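Local coordinates for minor fimbrium subunit Mfa5 (Porphyromonas gingivalis ATCC 33277, PDB 6TO1), which serves as an accessory subunit of the minor fimbriae, the surface pili that mediate biofilm formation and adhesion to host cells and other oral bacteria, at residues A[154-159]-A[359-364]. Numbering follows the deposited sequence.
Sequences QRFVKK and HTIGYD
Phe156 and Ile361 reach for each other from opposite directions, one off a helix and one off a strand, and meet at their far ends: CD1 of Ile361 lies 3.6 Å from CE2 of the Phe156 ring. The same methyl is 4.0 Å from Phe156 CZ, so it sits against the outer CE2-CZ bond and approaches the ring obliquely. Both residues set CG or CG1 beside the backbone N and opposite the carbonyl carbon (chi1 -60° in Phe156, -55° in Ile361). From there Ile361 extends, CD1 anti to CA (chi2 173°), and together with the Phe156 ring it spans the 12.0 Å between the CA atoms of Phe156 and Ile361. The pair is a worked example of how a helix packs on the central, mostly parallel sheet of a von Willebrand factor type A domain: helix 143-160 lies against strand 357-362, which runs between strands 227-234 and 385-387. Tyr363, in the loop just after that strand, has its side chain about 10 Å from the bound magnesium ion. It approaches differently, sliding past the side chain of Phe156 in the opposite direction. Its OH stops 4.2 Å from Phe156 CE2, again obliquely to the ring. The same hydroxyl is hydrogen-bonded to Ser152 OG, one turn before Phe156 on the helix. That bond ties the buried phenol to the helix, whereas Phe156 and Ile361 meet through carbon alone. Phe397 packs edge-to-face with the Phe156 ring and also touches Ile361, while Ile231 and Met233 of strand 227-234 lie against Ile361 from the neighbouring strand.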
ATOM      1  N   GLN A 154      16.462  -8.285 -25.960  1.00 24.88           N
ATOM      2  CA  GLN A 154      15.648  -7.103 -26.216  1.00 25.94           C
ATOM      3  C   GLN A 154      14.248  -7.275 -25.660  1.00 23.21           C
ATOM      4  O   GLN A 154      13.689  -6.348 -25.064  1.00 25.93           O
ATOM      5  CB  GLN A 154      15.608  -6.825 -27.706  1.00 22.63           C
ATOM      6  CG  GLN A 154      16.939  -6.390 -28.236  1.00 24.40           C
ATOM      7  CD  GLN A 154      16.876  -6.167 -29.716  1.00 33.51           C
ATOM      8  OE1 GLN A 154      16.609  -5.056 -30.171  1.00 29.57           O
ATOM      9  NE2 GLN A 154      17.114  -7.222 -30.484  1.00 26.77           N
ATOM     10  N   ARG A 155      13.666  -8.459 -25.832  1.00 24.60           N
ATOM     11  CA  ARG A 155      12.344  -8.714 -25.289  1.00 26.07           C
ATOM     12  C   ARG A 155      12.328  -8.555 -23.777  1.00 24.99           C
ATOM     13  O   ARG A 155      11.367  -8.008 -23.224  1.00 20.74           O
ATOM     14  CB  ARG A 155      11.866 -10.100 -25.706  1.00 26.98           C
ATOM     15  CG  ARG A 155      10.436 -10.368 -25.249  1.00 40.09           C
ATOM     16  CD  ARG A 155      10.024 -11.830 -25.441  1.00 49.53           C
ATOM     17  NE  ARG A 155       8.872 -12.169 -24.601  1.00 60.33           N
ATOM     18  CZ  ARG A 155       7.618 -12.248 -25.040  1.00 55.60           C
ATOM     19  NH1 ARG A 155       7.340 -12.012 -26.316  1.00 59.12           N
ATOM     20  NH2 ARG A 155       6.639 -12.558 -24.199  1.00 58.64           N
ATOM     21  N   PHE A 156      13.377  -9.036 -23.093  1.00 23.20           N
ATOM     22  CA  PHE A 156      13.451  -8.901 -21.642  1.00 22.04           C
ATOM     23  C   PHE A 156      13.532  -7.430 -21.231  1.00 18.15           C
ATOM     24  O   PHE A 156      12.871  -6.997 -20.279  1.00 24.33           O
ATOM     25  CB  PHE A 156      14.679  -9.653 -21.087  1.00 23.47           C
ATOM     26  CG  PHE A 156      14.687 -11.132 -21.363  1.00 22.42           C
ATOM     27  CD1 PHE A 156      13.508 -11.827 -21.583  1.00 25.75           C
ATOM     28  CD2 PHE A 156      15.880 -11.830 -21.381  1.00 24.14           C
ATOM     29  CE1 PHE A 156      13.531 -13.189 -21.825  1.00 26.35           C
ATOM     30  CE2 PHE A 156      15.906 -13.198 -21.624  1.00 24.39           C
ATOM     31  CZ  PHE A 156      14.736 -13.876 -21.859  1.00 24.29           C
ATOM     32  N   VAL A 157      14.383  -6.655 -21.913  1.00 19.64           N
ATOM     33  CA  VAL A 157      14.491  -5.231 -21.602  1.00 18.83           C
ATOM     34  C   VAL A 157      13.124  -4.565 -21.699  1.00 25.60           C
ATOM     35  O   VAL A 157      12.693  -3.851 -20.789  1.00 22.32           O
ATOM     36  CB  VAL A 157      15.513  -4.553 -22.530  1.00 24.38           C
ATOM     37  CG1 VAL A 157      15.380  -3.053 -22.459  1.00 28.67           C
ATOM     38  CG2 VAL A 157      16.939  -5.012 -22.157  1.00 26.00           C
ATOM     39  N   LYS A 158      12.425  -4.796 -22.799  1.00 24.31           N
ATOM     40  CA  LYS A 158      11.138  -4.142 -23.009  1.00 25.84           C
ATOM     41  C   LYS A 158      10.078  -4.614 -22.030  1.00 30.43           C
ATOM     42  O   LYS A 158       9.214  -3.830 -21.640  1.00 27.70           O
ATOM     43  CB  LYS A 158      10.681  -4.395 -24.439  1.00 26.20           C
ATOM     44  CG  LYS A 158      11.597  -3.766 -25.470  1.00 34.27           C
ATOM     45  CD  LYS A 158      11.175  -4.167 -26.873  1.00 39.93           C
ATOM     46  CE  LYS A 158      12.126  -3.637 -27.928  1.00 58.09           C
ATOM     47  NZ  LYS A 158      11.860  -4.273 -29.254  1.00 75.31           N
ATOM     48  N   LYS A 159      10.125  -5.884 -21.628  1.00 26.54           N
ATOM     49  CA  LYS A 159       9.191  -6.398 -20.639  1.00 23.86           C
ATOM     50  C   LYS A 159       9.429  -5.796 -19.262  1.00 27.69           C
ATOM     51  O   LYS A 159       8.476  -5.493 -18.533  1.00 25.67           O
ATOM     52  CB  LYS A 159       9.308  -7.926 -20.610  1.00 33.08           C
ATOM     53  CG  LYS A 159       8.193  -8.628 -19.912  1.00 52.79           C
ATOM     54  CD  LYS A 159       8.450 -10.122 -19.910  1.00 53.65           C
ATOM     55  CE  LYS A 159       7.879 -10.794 -21.144  1.00 55.49           C
ATOM     56  NZ  LYS A 159       8.071 -12.275 -21.044  1.00 59.14           N
ATOM     57  N   HIS A 359      19.691 -15.427 -12.003  1.00 19.08           N
ATOM     58  CA  HIS A 359      18.974 -16.184 -13.013  1.00 17.26           C
ATOM     59  C   HIS A 359      19.938 -16.591 -14.120  1.00 17.92           C
ATOM     60  O   HIS A 359      20.769 -15.782 -14.551  1.00 17.96           O
ATOM     61  CB  HIS A 359      17.866 -15.354 -13.651  1.00 18.73           C
ATOM     62  CG  HIS A 359      17.031 -14.602 -12.674  1.00 20.45           C
ATOM     63  ND1 HIS A 359      15.765 -15.018 -12.316  1.00 20.15           N
ATOM     64  CD2 HIS A 359      17.267 -13.461 -11.988  1.00 20.40           C
ATOM     65  CE1 HIS A 359      15.267 -14.165 -11.439  1.00 19.15           C
ATOM     66  NE2 HIS A 359      16.152 -13.205 -11.232  1.00 23.57           N
ATOM     67  N   THR A 360      19.825 -17.819 -14.598  1.00 18.07           N
ATOM     68  CA  THR A 360      20.661 -18.233 -15.713  1.00 18.67           C
ATOM     69  C   THR A 360      19.767 -18.814 -16.795  1.00 20.94           C
ATOM     70  O   THR A 360      18.770 -19.476 -16.521  1.00 19.60           O
ATOM     71  CB  THR A 360      21.734 -19.263 -15.317  1.00 17.29           C
ATOM     72  OG1 THR A 360      21.088 -20.396 -14.728  1.00 16.65           O
ATOM     73  CG2 THR A 360      22.706 -18.674 -14.333  1.00 16.98           C
ATOM     74  N   ILE A 361      20.166 -18.590 -18.037  1.00 16.92           N
ATOM     75  CA  ILE A 361      19.402 -19.017 -19.201  1.00 14.34           C
ATOM     76  C   ILE A 361      20.379 -19.716 -20.121  1.00 17.02           C
ATOM     77  O   ILE A 361      21.375 -19.120 -20.529  1.00 19.69           O
ATOM     78  CB  ILE A 361      18.730 -17.827 -19.908  1.00 18.60           C
ATOM     79  CG1 ILE A 361      17.865 -17.057 -18.917  1.00 22.02           C
ATOM     80  CG2 ILE A 361      17.939 -18.308 -21.090  1.00 20.57           C
ATOM     81  CD1 ILE A 361      17.301 -15.776 -19.505  1.00 23.74           C
ATOM     82  N   GLY A 362      20.100 -20.974 -20.460  1.00 19.70           N
ATOM     83  CA  GLY A 362      21.038 -21.782 -21.209  1.00 17.60           C
ATOM     84  C   GLY A 362      20.654 -21.837 -22.676  1.00 20.31           C
ATOM     85  O   GLY A 362      19.587 -22.341 -23.027  1.00 20.61           O
ATOM     86  N   TYR A 363      21.532 -21.322 -23.529  1.00 19.57           N
ATOM     87  CA  TYR A 363      21.243 -21.214 -24.957  1.00 21.20           C
ATOM     88  C   TYR A 363      21.755 -22.388 -25.797  1.00 25.80           C
ATOM     89  O   TYR A 363      21.544 -22.395 -27.016  1.00 25.70           O
ATOM     90  CB  TYR A 363      21.802 -19.880 -25.481  1.00 19.64           C
ATOM     91  CG  TYR A 363      20.928 -18.720 -25.060  1.00 22.84           C
ATOM     92  CD1 TYR A 363      20.024 -18.141 -25.940  1.00 19.49           C
ATOM     93  CD2 TYR A 363      20.960 -18.240 -23.749  1.00 22.89           C
ATOM     94  CE1 TYR A 363      19.223 -17.105 -25.550  1.00 21.07           C
ATOM     95  CE2 TYR A 363      20.141 -17.225 -23.348  1.00 20.22           C
ATOM     96  CZ  TYR A 363      19.284 -16.647 -24.246  1.00 23.23           C
ATOM     97  OH  TYR A 363      18.466 -15.636 -23.828  1.00 23.91           O
ATOM     98  N   ASP A 364      22.400 -23.381 -25.192  1.00 22.35           N
ATOM     99  CA  ASP A 364      22.707 -24.647 -25.864  1.00 21.81           C
ATOM    100  C   ASP A 364      21.484 -25.546 -25.685  1.00 23.16           C
ATOM    101  O   ASP A 364      21.213 -26.016 -24.573  1.00 21.93           O
ATOM    102  CB  ASP A 364      23.960 -25.286 -25.267  1.00 20.35           C
ATOM    103  CG  ASP A 364      24.378 -26.568 -25.980  1.00 26.20           C
ATOM    104  OD1 ASP A 364      23.552 -27.164 -26.689  1.00 26.39           O
ATOM    105  OD2 ASP A 364      25.548 -26.963 -25.820  1.00 23.22           O
TER